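Local coordinates for TraM protein (Plasmid R64, PDB 3WZ3) that probably serves as an inner-membrane component of a plasmid-encoded type IVB secretion (conjugation) system, this chain being its periplasmic fragment, at residues Val27-Gln32 and Glu59-Glu64; Ile118-Pro123 and Ser128-Arg133. All blocks are in the same frame, centred on the assembly; numbering follows the deposited sequence.

Contact 1 of 2, residues Val27-Gln32 and Glu59-Glu64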
loop_
_atom_site.group_PDB
_atom_site.type_symbol
_atom_site.label_atom_id
_atom_site.label_comp_id
_atom_site.label_asym_id
_atom_site.label_seq_id
_atom_site.Cartn_x
_atom_site.Cartn_y
_atom_site.Cartn_z
ATOM N N VAL A 27 -1.757 -5.100 -18.378
ATOM C CA VAL A 27 -2.961 -5.819 -18.769
ATOM C C VAL A 27 -3.882 -6.066 -17.570
ATOM O O VAL A 27 -5.081 -5.796 -17.645
ATOM C CB VAL A 27 -2.621 -7.160 -19.464
ATOM C CG1 VAL A 27 -3.909 -7.927 -19.801
ATOM C CG2 VAL A 27 -1.807 -6.902 -20.741
ATOM N N HIS A 28 -3.319 -6.548 -16.457
ATOM C CA HIS A 28 -4.132 -7.043 -15.352
ATOM C C HIS A 28 -4.271 -6.109 -14.162
ATOM O O HIS A 28 -4.828 -6.507 -13.151
ATOM C CB HIS A 28 -3.588 -8.406 -14.902
ATOM C CG HIS A 28 -3.561 -9.401 -16.015
ATOM N ND1 HIS A 28 -4.704 -10.040 -16.455
ATOM C CD2 HIS A 28 -2.557 -9.825 -16.823
ATOM C CE1 HIS A 28 -4.401 -10.825 -17.470
ATOM N NE2 HIS A 28 -3.110 -10.713 -17.720
ATOM N N TYR A 29 -3.797 -4.872 -14.303
ATOM C CA TYR A 29 -3.794 -3.942 -13.156
ATOM C C TYR A 29 -5.153 -3.756 -12.453
ATOM O O TYR A 29 -5.208 -3.663 -11.222
ATOM C CB TYR A 29 -3.218 -2.586 -13.546
ATOM C CG TYR A 29 -4.095 -1.765 -14.464
ATOM C CD1 TYR A 29 -4.092 -1.986 -15.837
ATOM C CD2 TYR A 29 -4.905 -0.756 -13.965
ATOM C CE1 TYR A 29 -4.883 -1.218 -16.688
ATOM C CE2 TYR A 29 -5.703 0.007 -14.805
ATOM C CZ TYR A 29 -5.688 -0.229 -16.154
ATOM O OH TYR A 29 -6.487 0.528 -16.985
ATOM N N ARG A 30 -6.256 -3.724 -13.194
ATOM C CA ARG A 30 -7.565 -3.547 -12.538
ATOM C C ARG A 30 -7.910 -4.707 -11.614
ATOM O O ARG A 30 -8.471 -4.524 -10.525
ATOM C CB ARG A 30 -8.668 -3.389 -13.568
ATOM C CG ARG A 30 -8.473 -2.178 -14.416
ATOM C CD ARG A 30 -9.751 -1.769 -15.107
ATOM N NE ARG A 30 -9.561 -0.477 -15.757
ATOM C CZ ARG A 30 -9.592 0.694 -15.124
ATOM N NH1 ARG A 30 -9.393 1.811 -15.810
ATOM N NH2 ARG A 30 -9.817 0.756 -13.808
ATOM N N SER A 31 -7.570 -5.916 -12.040
ATOM C CA SER A 31 -7.843 -7.106 -11.265
ATOM C C SER A 31 -6.876 -7.196 -10.073
ATOM O O SER A 31 -7.251 -7.602 -8.970
ATOM C CB SER A 31 -7.713 -8.350 -12.159
ATOM O OG SER A 31 -8.543 -8.241 -13.313
ATOM N N GLN A 32 -5.634 -6.787 -10.294
ATOM C CA GLN A 32 -4.682 -6.730 -9.190
ATOM C C GLN A 32 -5.168 -5.772 -8.122
ATOM O O GLN A 32 -5.149 -6.097 -6.930
ATOM C CB GLN A 32 -3.300 -6.324 -9.690
ATOM C CG GLN A 32 -2.626 -7.410 -10.585
ATOM C CD GLN A 32 -1.389 -6.880 -11.281
ATOM O OE1 GLN A 32 -1.453 -5.893 -12.021
ATOM N NE2 GLN A 32 -0.236 -7.529 -11.044
ATOM N N GLU A 59 -3.834 6.270 -15.522
ATOM C CA GLU A 59 -3.926 6.805 -16.871
ATOM C C GLU A 59 -2.682 6.481 -17.669
ATOM O O GLU A 59 -2.769 6.172 -18.850
ATOM C CB GLU A 59 -4.137 8.321 -16.856
ATOM C CG GLU A 59 -4.080 8.924 -18.251
ATOM C CD GLU A 59 -4.219 10.434 -18.257
ATOM O OE1 GLU A 59 -5.347 10.923 -18.033
ATOM O OE2 GLU A 59 -3.200 11.131 -18.499
ATOM N N THR A 60 -1.516 6.538 -17.033
ATOM C CA THR A 60 -0.269 6.242 -17.735
ATOM C C THR A 60 -0.162 4.754 -18.073
ATOM O O THR A 60 0.245 4.386 -19.177
ATOM C CB THR A 60 0.958 6.693 -16.932
ATOM O OG1 THR A 60 0.841 8.089 -16.629
ATOM C CG2 THR A 60 2.247 6.454 -17.738
ATOM N N ILE A 61 -0.533 3.889 -17.135
ATOM C CA ILE A 61 -0.558 2.457 -17.401
ATOM C C ILE A 61 -1.466 2.171 -18.591
ATOM O O ILE A 61 -1.071 1.447 -19.517
ATOM C CB ILE A 61 -1.017 1.658 -16.167
ATOM C CG1 ILE A 61 0.083 1.652 -15.104
ATOM C CG2 ILE A 61 -1.337 0.219 -16.570
ATOM C CD1 ILE A 61 -0.310 0.907 -13.826
ATOM N N LYS A 62 -2.663 2.744 -18.580
ATOM C CA LYS A 62 -3.637 2.462 -19.639
ATOM C C LYS A 62 -3.217 3.030 -20.988
ATOM O O LYS A 62 -3.250 2.333 -22.005
ATOM C CB LYS A 62 -5.016 3.006 -19.269
ATOM C CG LYS A 62 -6.083 2.762 -20.331
ATOM C CD LYS A 62 -7.399 3.394 -19.914
ATOM C CE LYS A 62 -8.490 3.140 -20.944
ATOM N NZ LYS A 62 -8.108 3.672 -22.283
ATOM N N LYS A 63 -2.824 4.293 -21.006
ATOM C CA LYS A 63 -2.524 4.953 -22.273
ATOM C C LYS A 63 -1.195 4.533 -22.872
ATOM O O LYS A 63 -1.093 4.356 -24.092
ATOM C CB LYS A 63 -2.587 6.468 -22.108
ATOM C CG LYS A 63 -4.011 6.976 -21.984
ATOM C CD LYS A 63 -4.046 8.458 -21.661
ATOM C CE LYS A 63 -3.229 9.265 -22.656
ATOM N NZ LYS A 63 -3.159 10.705 -22.260
ATOM N N GLU A 64 -0.182 4.356 -22.028
ATOM C CA GLU A 64 1.174 4.098 -22.512
ATOM C C GLU A 64 1.622 2.650 -22.404
ATOM O O GLU A 64 2.747 2.308 -22.807
ATOM C CB GLU A 64 2.182 5.011 -21.824
ATOM C CG GLU A 64 1.917 6.489 -22.092
ATOM C CD GLU A 64 3.076 7.379 -21.685
ATOM O OE1 GLU A 64 4.228 7.063 -22.045
ATOM O OE2 GLU A 64 2.834 8.389 -21.005
#

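Contact 2 of 2, residues Ile118-Pro123 and Ser128-Arg133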
loop_
_atom_site.group_PDB
_atom_site.type_symbol
_atom_site.label_atom_id
_atom_site.label_comp_id
_atom_site.label_asym_id
_atom_site.label_seq_id
_atom_site.Cartn_x
_atom_site.Cartn_y
_atom_site.Cartn_z
ATOM N N ILE A 118 -2.309 0.398 10.439
ATOM C CA ILE A 118 -2.955 -0.905 10.400
ATOM C C ILE A 118 -3.755 -1.055 11.675
ATOM O O ILE A 118 -3.244 -0.773 12.770
ATOM C CB ILE A 118 -1.907 -2.015 10.319
ATOM C CG1 ILE A 118 -1.161 -1.917 8.994
ATOM C CG2 ILE A 118 -2.572 -3.398 10.456
ATOM C CD1 ILE A 118 0.101 -2.754 8.927
ATOM N N GLN A 119 -5.013 -1.459 11.561
ATOM C CA GLN A 119 -5.823 -1.731 12.747
ATOM C C GLN A 119 -6.220 -3.200 12.808
ATOM O O GLN A 119 -6.309 -3.874 11.790
ATOM C CB GLN A 119 -7.083 -0.856 12.777
ATOM C CG GLN A 119 -8.079 -1.160 11.653
ATOM C CD GLN A 119 -9.227 -0.156 11.606
ATOM O OE1 GLN A 119 -9.280 0.790 12.396
ATOM N NE2 GLN A 119 -10.151 -0.357 10.684
ATOM N N ARG A 120 -6.470 -3.680 14.021
ATOM C CA ARG A 120 -6.983 -5.022 14.223
ATOM C C ARG A 120 -8.417 -5.137 13.703
ATOM O O ARG A 120 -9.183 -4.170 13.735
ATOM C CB ARG A 120 -6.969 -5.363 15.717
ATOM C CG ARG A 120 -5.596 -5.731 16.282
ATOM C CD ARG A 120 -4.967 -6.981 15.616
ATOM N NE ARG A 120 -6.000 -8.005 15.377
ATOM C CZ ARG A 120 -6.502 -8.797 16.314
ATOM N NH1 ARG A 120 -6.036 -8.767 17.564
ATOM N NH2 ARG A 120 -7.473 -9.640 15.983
ATOM N N VAL A 121 -8.760 -6.356 13.262
ATOM C CA VAL A 121 -10.074 -6.724 12.753
ATOM C C VAL A 121 -10.415 -8.074 13.378
ATOM O O VAL A 121 -9.539 -8.885 13.625
ATOM C CB VAL A 121 -10.035 -6.896 11.219
ATOM C CG1 VAL A 121 -11.387 -7.317 10.666
ATOM C CG2 VAL A 121 -9.600 -5.589 10.579
ATOM N N ASP A 122 -11.697 -8.290 13.648
ATOM C CA ASP A 122 -12.183 -9.584 14.112
ATOM C C ASP A 122 -11.764 -10.644 13.094
ATOM O O ASP A 122 -12.106 -10.526 11.910
ATOM C CB ASP A 122 -13.714 -9.502 14.209
ATOM C CG ASP A 122 -14.363 -10.784 14.710
ATOM O OD1 ASP A 122 -13.680 -11.804 14.882
ATOM O OD2 ASP A 122 -15.596 -10.747 14.926
ATOM N N PRO A 123 -11.022 -11.674 13.532
ATOM C CA PRO A 123 -10.589 -12.710 12.586
ATOM C C PRO A 123 -11.751 -13.512 11.981
ATOM O O PRO A 123 -11.547 -14.171 10.964
ATOM C CB PRO A 123 -9.664 -13.599 13.418
ATOM C CG PRO A 123 -9.276 -12.740 14.611
ATOM C CD PRO A 123 -10.479 -11.901 14.886
ATOM N N SER A 128 -6.812 -12.566 8.441
ATOM C CA SER A 128 -5.543 -11.915 8.781
ATOM C C SER A 128 -5.632 -11.189 10.111
ATOM O O SER A 128 -4.610 -10.927 10.730
ATOM C CB SER A 128 -5.169 -10.862 7.728
ATOM O OG SER A 128 -6.079 -9.794 7.770
ATOM N N GLY A 129 -6.847 -10.829 10.511
ATOM C CA GLY A 129 -7.058 -10.005 11.687
ATOM C C GLY A 129 -6.564 -8.577 11.578
ATOM O O GLY A 129 -6.450 -7.889 12.602
HETATM N N MSE A 130 -6.273 -8.116 10.361
HETATM C CA MSE A 130 -5.739 -6.767 10.192
HETATM C C MSE A 130 -6.242 -6.127 8.911
HETATM O O MSE A 130 -6.593 -6.825 7.950
HETATM C CB MSE A 130 -4.213 -6.827 10.118
HETATM C CG MSE A 130 -3.568 -7.149 11.463
HETATM SE SE MSE A 130 -1.602 -7.240 11.391
HETATM C CE MSE A 130 -1.431 -8.996 10.587
ATOM N N GLU A 131 -6.215 -4.800 8.881
ATOM C CA GLU A 131 -6.445 -4.061 7.640
ATOM C C GLU A 131 -5.829 -2.679 7.757
ATOM O O GLU A 131 -5.707 -2.119 8.857
ATOM C CB GLU A 131 -7.947 -3.961 7.330
ATOM C CG GLU A 131 -8.684 -3.032 8.237
ATOM C CD GLU A 131 -10.195 -3.119 8.114
ATOM O OE1 GLU A 131 -10.696 -3.880 7.248
ATOM O OE2 GLU A 131 -10.894 -2.422 8.886
ATOM N N ILE A 132 -5.433 -2.119 6.624
ATOM C CA ILE A 132 -4.894 -0.772 6.584
ATOM C C ILE A 132 -6.028 0.242 6.592
ATOM O O ILE A 132 -6.850 0.280 5.664
ATOM C CB ILE A 132 -4.061 -0.597 5.304
ATOM C CG1 ILE A 132 -2.841 -1.528 5.351
ATOM C CG2 ILE A 132 -3.667 0.869 5.138
ATOM C CD1 ILE A 132 -2.083 -1.634 4.016
ATOM N N ARG A 133 -6.074 1.082 7.621
ATOM C CA ARG A 133 -7.131 2.089 7.707
ATOM C C ARG A 133 -6.729 3.460 7.212
ATOM O O ARG A 133 -7.595 4.315 7.005
ATOM C CB ARG A 133 -7.680 2.214 9.125
ATOM C CG ARG A 133 -6.632 2.619 10.122
ATOM C CD ARG A 133 -7.249 2.985 11.480
ATOM N NE ARG A 133 -7.863 4.299 11.470
ATOM C CZ ARG A 133 -9.157 4.519 11.681
ATOM N NH1 ARG A 133 -9.976 3.498 11.923
ATOM N NH2 ARG A 133 -9.635 5.757 11.642
#

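Contact 1 of 2, residues Val27-Gln32 and Glu59-Glu64
Tyr29 lays one face of its ring over the branch methyl of Ile61, at the start of helix 29-35 and within helix 57-64. CG2 of Ile61 stands 4.0 Å from the centroid of the Tyr29 ring, 25° off the ring normal, in a CH-pi contact displaced toward the CD1-CE1 side; the shortest approach is 3.6 Å, from Ile61 CG2 to Tyr29 CD1. The two side chains run antiparallel past each other, and the phenol oxygen lies beyond the isoleucine, at the next residue. There Tyr29 OH lies 3.7 Å from Lys62 CB, against the root of a side chain that then runs out toward solvent. A chi1 of 70° sets CG of Tyr29 in the cleft flanked by N and C, and the ring points at helix 57-64. Arg30 CG lies against the opposite face, toward its rim, so the ring sits between two aliphatic groups. Leu24 also touches Tyr29, while Ile61 reaches Phe26 and Leu100 of strand 88-101. The arrangement is an apolar helix-helix contact, made mainly by one tyrosine ring on one isoleucine, in the helical layer of an alpha+beta fold, helices packed on an antiparallel sheet, consistent with the NTF2 clan.

Contact 2 of 2, residues Ile118-Pro123 and Ser128-Arg133
Gln119 leaves strand 110-120 with its CB 4.1 Å from Arg133 CD, and each further atom meets strand 130-139. A chi1 of 66° swings its CG toward that strand, where it lies alongside Glu131 CG, 3.9 Å away; CD then comes up against CD and NH1 of Arg133, and the terminal amide divides its two ends between partners. Gln119 OE1 accepts from Arg133 NH1 at 2.8 Å, with the oxygen close to the guanidinium plane but the donor tilted 31° from the carbonyl plane. On the other side, Gln119 NE2 donates to Glu131 OE2 at 2.8 Å, almost in the amide plane and onto the anti lone pair of the carboxylate. These two bonds fix the amide's rotation. Glu131 OE1 is salt-bridged to Lys126, and Val121 CG2 packs on Glu131 CD at 3.5 Å. Backbone bonds in both directions join Gln119 and Glu131, an antiparallel hydrogen-bonded pair. Ile118, Arg120, Met130 (selenomethionine) and Ile132 occupy the other face, where Ile118 CG2 touches Met130 CB and helix 7-22 covers the apolar side chains. Near the turn, Gly129 O accepts twice: from Arg120 NE at 2.8 Å, through the guanidinium edge, and from Val121 N, which sits above the carbonyl plane. Arg120 also makes a cation-pi contact with Trp5. Such a two-faced antiparallel pairing closes a beta hairpin at the edge of the four-stranded sheet.

In the fold
Contacts 1 and 2 lie on opposite sides of the chain's centre, their own centres 28 Å apart and their nearest atoms about 12 Å apart, and they share no helix or strand. Contact 1 joins two short helices by apolar packing alone, two buried side chains with a lysine at the margin. Contact 2 pairs neighbouring strands of the sheet, and its chemistry differs largely by face: Ile118, Met130 and Ile132 turn toward helix 7-22, with Arg120 at the loop end of that face, whereas Gln119, Glu131 and Arg133 bond on the other. Strand 88-101 connects the two regions, meeting Ile61 through Leu100 at one site and Ile118 through Trp90 and Phe92 at the other.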